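Local coordinates for protein nourseothricin acetyltransferase (Streptomyces noursei, PDB 5C82) that probably inactivates the antibiotic nourseothricin by acetylating it, as a resistance enzyme of the GNAT acetyltransferase family, at residues A[9-15]-A[80-86]. The protein carries 1 engineered substitution. Sequence-based numbering, arbitrary orientation.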
ATOM      1  N   ALA A   9      -7.430  13.417 -31.816  1.00 45.43           N
ATOM      2  CA  ALA A   9      -8.292  14.549 -31.394  1.00 42.34           C
ATOM      3  C   ALA A   9      -7.843  15.295 -30.107  1.00 40.67           C
ATOM      4  O   ALA A   9      -8.480  16.295 -29.729  1.00 40.21           O
ATOM      5  CB  ALA A   9      -9.751  14.112 -31.268  1.00 42.47           C
ATOM      6  N   TYR A  10      -6.741  14.858 -29.469  1.00 30.90           N
ATOM      7  CA  TYR A  10      -6.304  15.500 -28.232  1.00 28.12           C
ATOM      8  C   TYR A  10      -4.880  16.055 -28.279  1.00 28.37           C
ATOM      9  O   TYR A  10      -4.084  15.679 -29.152  1.00 28.58           O
ATOM     10  CB  TYR A  10      -6.486  14.551 -27.030  1.00 28.42           C
ATOM     11  CG  TYR A  10      -7.908  14.053 -26.866  1.00 29.39           C
ATOM     12  CD1 TYR A  10      -8.876  14.839 -26.253  1.00 30.15           C
ATOM     13  CD2 TYR A  10      -8.293  12.807 -27.360  1.00 30.84           C
ATOM     14  CE1 TYR A  10     -10.198  14.411 -26.150  1.00 28.33           C
ATOM     15  CE2 TYR A  10      -9.617  12.376 -27.278  1.00 31.74           C
ATOM     16  CZ  TYR A  10     -10.559  13.167 -26.641  1.00 36.62           C
ATOM     17  OH  TYR A  10     -11.845  12.720 -26.501  1.00 36.92           O
ATOM     18  N   ARG A  11      -4.574  16.969 -27.336  1.00 20.19           N
ATOM     19  CA  ARG A  11      -3.237  17.555 -27.167  1.00 19.06           C
ATOM     20  C   ARG A  11      -2.777  17.117 -25.815  1.00 22.47           C
ATOM     21  O   ARG A  11      -3.593  17.017 -24.904  1.00 22.27           O
ATOM     22  CB  ARG A  11      -3.253  19.087 -27.274  1.00 15.90           C
ATOM     23  CG  ARG A  11      -3.709  19.571 -28.655  1.00 14.56           C
ATOM     24  CD  ARG A  11      -3.938  21.075 -28.681  1.00 17.38           C
ATOM     25  NE  ARG A  11      -4.322  21.530 -30.024  1.00 25.34           N
ATOM     26  CZ  ARG A  11      -3.460  21.781 -31.004  1.00 32.45           C
ATOM     27  NH1 ARG A  11      -2.149  21.652 -30.797  1.00 13.91           N
ATOM     28  NH2 ARG A  11      -3.894  22.186 -32.187  1.00 18.27           N
ATOM     29  N   TYR A  12      -1.490  16.816 -25.678  1.00 18.52           N
ATOM     30  CA  TYR A  12      -0.956  16.295 -24.428  1.00 17.79           C
ATOM     31  C   TYR A  12       0.265  17.060 -24.028  1.00 20.94           C
ATOM     32  O   TYR A  12       1.069  17.401 -24.878  1.00 19.16           O
ATOM     33  CB  TYR A  12      -0.579  14.812 -24.584  1.00 18.55           C
ATOM     34  CG  TYR A  12      -1.724  13.926 -25.002  1.00 19.72           C
ATOM     35  CD1 TYR A  12      -2.002  13.698 -26.349  1.00 20.73           C
ATOM     36  CD2 TYR A  12      -2.499  13.261 -24.052  1.00 20.99           C
ATOM     37  CE1 TYR A  12      -3.057  12.875 -26.739  1.00 21.32           C
ATOM     38  CE2 TYR A  12      -3.570  12.454 -24.431  1.00 21.39           C
ATOM     39  CZ  TYR A  12      -3.854  12.279 -25.774  1.00 25.52           C
ATOM     40  OH  TYR A  12      -4.902  11.475 -26.125  1.00 24.36           O
ATOM     41  N   ARG A  13       0.415  17.309 -22.725  1.00 18.44           N
ATOM     42  CA  ARG A  13       1.571  18.002 -22.167  1.00 18.09           C
ATOM     43  C   ARG A  13       1.711  17.769 -20.663  1.00 20.39           C
ATOM     44  O   ARG A  13       0.828  17.205 -20.012  1.00 18.86           O
ATOM     45  CB  ARG A  13       1.519  19.529 -22.460  1.00 18.23           C
ATOM     46  CG  ARG A  13       0.255  20.259 -22.019  1.00 17.63           C
ATOM     47  CD  ARG A  13       0.477  21.771 -22.061  1.00 18.34           C
ATOM     48  NE  ARG A  13      -0.742  22.539 -21.785  1.00 17.38           N
ATOM     49  CZ  ARG A  13      -1.241  22.747 -20.568  1.00 29.55           C
ATOM     50  NH1 ARG A  13      -0.626  22.264 -19.498  1.00 16.67           N
ATOM     51  NH2 ARG A  13      -2.351  23.454 -20.413  1.00 21.25           N
ATOM     52  N   THR A  14       2.809  18.261 -20.111  1.00 16.40           N
ATOM     53  CA  THR A  14       3.013  18.257 -18.681  1.00 17.18           C
ATOM     54  C   THR A  14       2.111  19.395 -18.147  1.00 21.29           C
ATOM     55  O   THR A  14       1.866  20.385 -18.862  1.00 20.93           O
ATOM     56  CB  THR A  14       4.506  18.350 -18.370  1.00 20.42           C
ATOM     57  OG1 THR A  14       5.099  17.107 -18.748  1.00 17.47           O
ATOM     58  CG2 THR A  14       4.784  18.591 -16.907  1.00 19.38           C
ATOM     59  N   SER A  15       1.517  19.186 -16.970  1.00 17.11           N
ATOM     60  CA  SER A  15       0.640  20.181 -16.359  1.00 17.49           C
ATOM     61  C   SER A  15       1.452  21.443 -15.975  1.00 23.27           C
ATOM     62  O   SER A  15       2.670  21.380 -15.786  1.00 19.85           O
ATOM     63  CB  SER A  15       0.005  19.625 -15.090  1.00 19.31           C
ATOM     64  OG  SER A  15       0.991  19.574 -14.069  1.00 26.41           O
ATOM     65  N   ARG A  80       5.122  13.804 -11.367  1.00 33.62           N
ATOM     66  CA  ARG A  80       4.700  14.455 -12.615  1.00 29.80           C
ATOM     67  C   ARG A  80       3.209  14.265 -12.895  1.00 27.09           C
ATOM     68  O   ARG A  80       2.653  13.218 -12.568  1.00 24.30           O
ATOM     69  CB  ARG A  80       5.512  13.957 -13.815  1.00 27.80           C
ATOM     70  CG  ARG A  80       5.510  14.921 -15.008  1.00 35.33           C
ATOM     71  CD  ARG A  80       6.665  14.586 -15.900  1.00 46.44           C
ATOM     72  NE  ARG A  80       6.952  15.608 -16.896  1.00 64.25           N
ATOM     73  CZ  ARG A  80       8.181  15.972 -17.238  1.00 76.41           C
ATOM     74  NH1 ARG A  80       9.234  15.421 -16.641  1.00 54.63           N
ATOM     75  NH2 ARG A  80       8.369  16.901 -18.165  1.00 67.08           N
ATOM     76  N   THR A  81       2.581  15.281 -13.509  1.00 20.28           N
ATOM     77  CA  THR A  81       1.187  15.265 -13.947  1.00 19.14           C
ATOM     78  C   THR A  81       1.144  15.536 -15.450  1.00 21.16           C
ATOM     79  O   THR A  81       1.698  16.531 -15.912  1.00 20.07           O
ATOM     80  CB  THR A  81       0.315  16.293 -13.175  1.00 23.93           C
ATOM     81  OG1 THR A  81       0.354  16.009 -11.783  1.00 28.79           O
ATOM     82  CG2 THR A  81      -1.152  16.321 -13.653  1.00 16.19           C
ATOM     83  N   PHE A  82       0.455  14.665 -16.198  1.00 17.64           N
ATOM     84  CA  PHE A  82       0.224  14.831 -17.626  1.00 16.90           C
ATOM     85  C   PHE A  82      -1.246  15.132 -17.854  1.00 19.39           C
ATOM     86  O   PHE A  82      -2.110  14.494 -17.253  1.00 16.39           O
ATOM     87  CB  PHE A  82       0.652  13.593 -18.422  1.00 18.53           C
ATOM     88  CG  PHE A  82       2.108  13.256 -18.271  1.00 20.30           C
ATOM     89  CD1 PHE A  82       3.077  13.954 -18.987  1.00 23.90           C
ATOM     90  CD2 PHE A  82       2.510  12.184 -17.484  1.00 23.05           C
ATOM     91  CE1 PHE A  82       4.427  13.633 -18.856  1.00 26.48           C
ATOM     92  CE2 PHE A  82       3.859  11.861 -17.350  1.00 27.28           C
ATOM     93  CZ  PHE A  82       4.811  12.573 -18.051  1.00 26.92           C
ATOM     94  N   VAL A  83      -1.529  16.126 -18.705  1.00 17.90           N
ATOM     95  CA  VAL A  83      -2.901  16.544 -19.022  1.00 16.67           C
ATOM     96  C   VAL A  83      -3.183  16.282 -20.482  1.00 20.77           C
ATOM     97  O   VAL A  83      -2.268  16.344 -21.299  1.00 21.22           O
ATOM     98  CB  VAL A  83      -3.172  18.040 -18.657  1.00 18.90           C
ATOM     99  CG1 VAL A  83      -3.252  18.250 -17.142  1.00 17.24           C
ATOM    100  CG2 VAL A  83      -2.147  18.986 -19.308  1.00 18.68           C
ATOM    101  N   ALA A  84      -4.444  16.048 -20.808  1.00 17.39           N
ATOM    102  CA  ALA A  84      -4.950  15.859 -22.174  1.00 17.66           C
ATOM    103  C   ALA A  84      -6.067  16.868 -22.402  1.00 21.06           C
ATOM    104  O   ALA A  84      -7.019  16.908 -21.620  1.00 21.10           O
ATOM    105  CB  ALA A  84      -5.492  14.445 -22.361  1.00 18.02           C
ATOM    106  N   TYR A  85      -5.924  17.718 -23.422  1.00 17.73           N
ATOM    107  CA  TYR A  85      -6.936  18.732 -23.758  1.00 17.70           C
ATOM    108  C   TYR A  85      -7.584  18.429 -25.101  1.00 23.45           C
ATOM    109  O   TYR A  85      -6.906  18.062 -26.054  1.00 21.40           O
ATOM    110  CB  TYR A  85      -6.330  20.148 -23.762  1.00 17.55           C
ATOM    111  CG  TYR A  85      -6.240  20.770 -22.384  1.00 19.37           C
ATOM    112  CD1 TYR A  85      -5.119  20.579 -21.582  1.00 20.53           C
ATOM    113  CD2 TYR A  85      -7.267  21.569 -21.889  1.00 20.50           C
ATOM    114  CE1 TYR A  85      -5.042  21.129 -20.306  1.00 21.06           C
ATOM    115  CE2 TYR A  85      -7.197  22.135 -20.614  1.00 21.00           C
ATOM    116  CZ  TYR A  85      -6.083  21.909 -19.827  1.00 28.45           C
ATOM    117  OH  TYR A  85      -6.007  22.462 -18.573  1.00 29.03           O
ATOM    118  N   GLY A  86      -8.891  18.602 -25.166  1.00 25.00           N
ATOM    119  CA  GLY A  86      -9.649  18.420 -26.396  1.00 27.17           C
ATOM    120  C   GLY A  86      -9.581  19.646 -27.286  1.00 36.66           C
ATOM    121  O   GLY A  86      -8.982  20.653 -26.895  1.00 35.68           O
TER
HETATM  122  O   HOH W   1       3.353  18.241 -13.614  1.00 21.27           O
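The guanidinium of Arg13 lays one face over Val83 CG2 and Tyr85 CD1, its plane 27° from that of the Tyr85 ring. NH2 comes to 3.6 Å from Tyr85 CE1, while NH1 turns back to donate to Thr14 O, its own neighbour's carbonyl, at 3.2 Å. With chi1 at 55°, Arg13 CG sits between the backbone N and carbonyl carbon, and the extended chain beyond it reaches over Val83. Asp19 holds the polar ends of both side chains, its OD2 forming a salt bridge with Arg13 NH1 and its OD1 a hydrogen bond with Tyr85 OH. Strand 11-14 is an edge strand, within this chain, of the central mixed sheet of the GNAT fold and pairs antiparallel with 79-85, the second strand, through reciprocal bonds at Arg11-Tyr85 and Arg13-Val83. On the face turned to helix 122-137, Tyr12 CE2 packs 3.5 Å from Ala84 CB, in a non-hydrogen-bonded pair. At the far end Arg80 crosses Thr14 at about a right angle, its NE giving OG1 a 3.0 Å bond in the guanidinium plane and NH2 adding a weak one. Ser15 N donates to Thr81 O at 2.9 Å, and a water links Ser15 OG to Thr81 N.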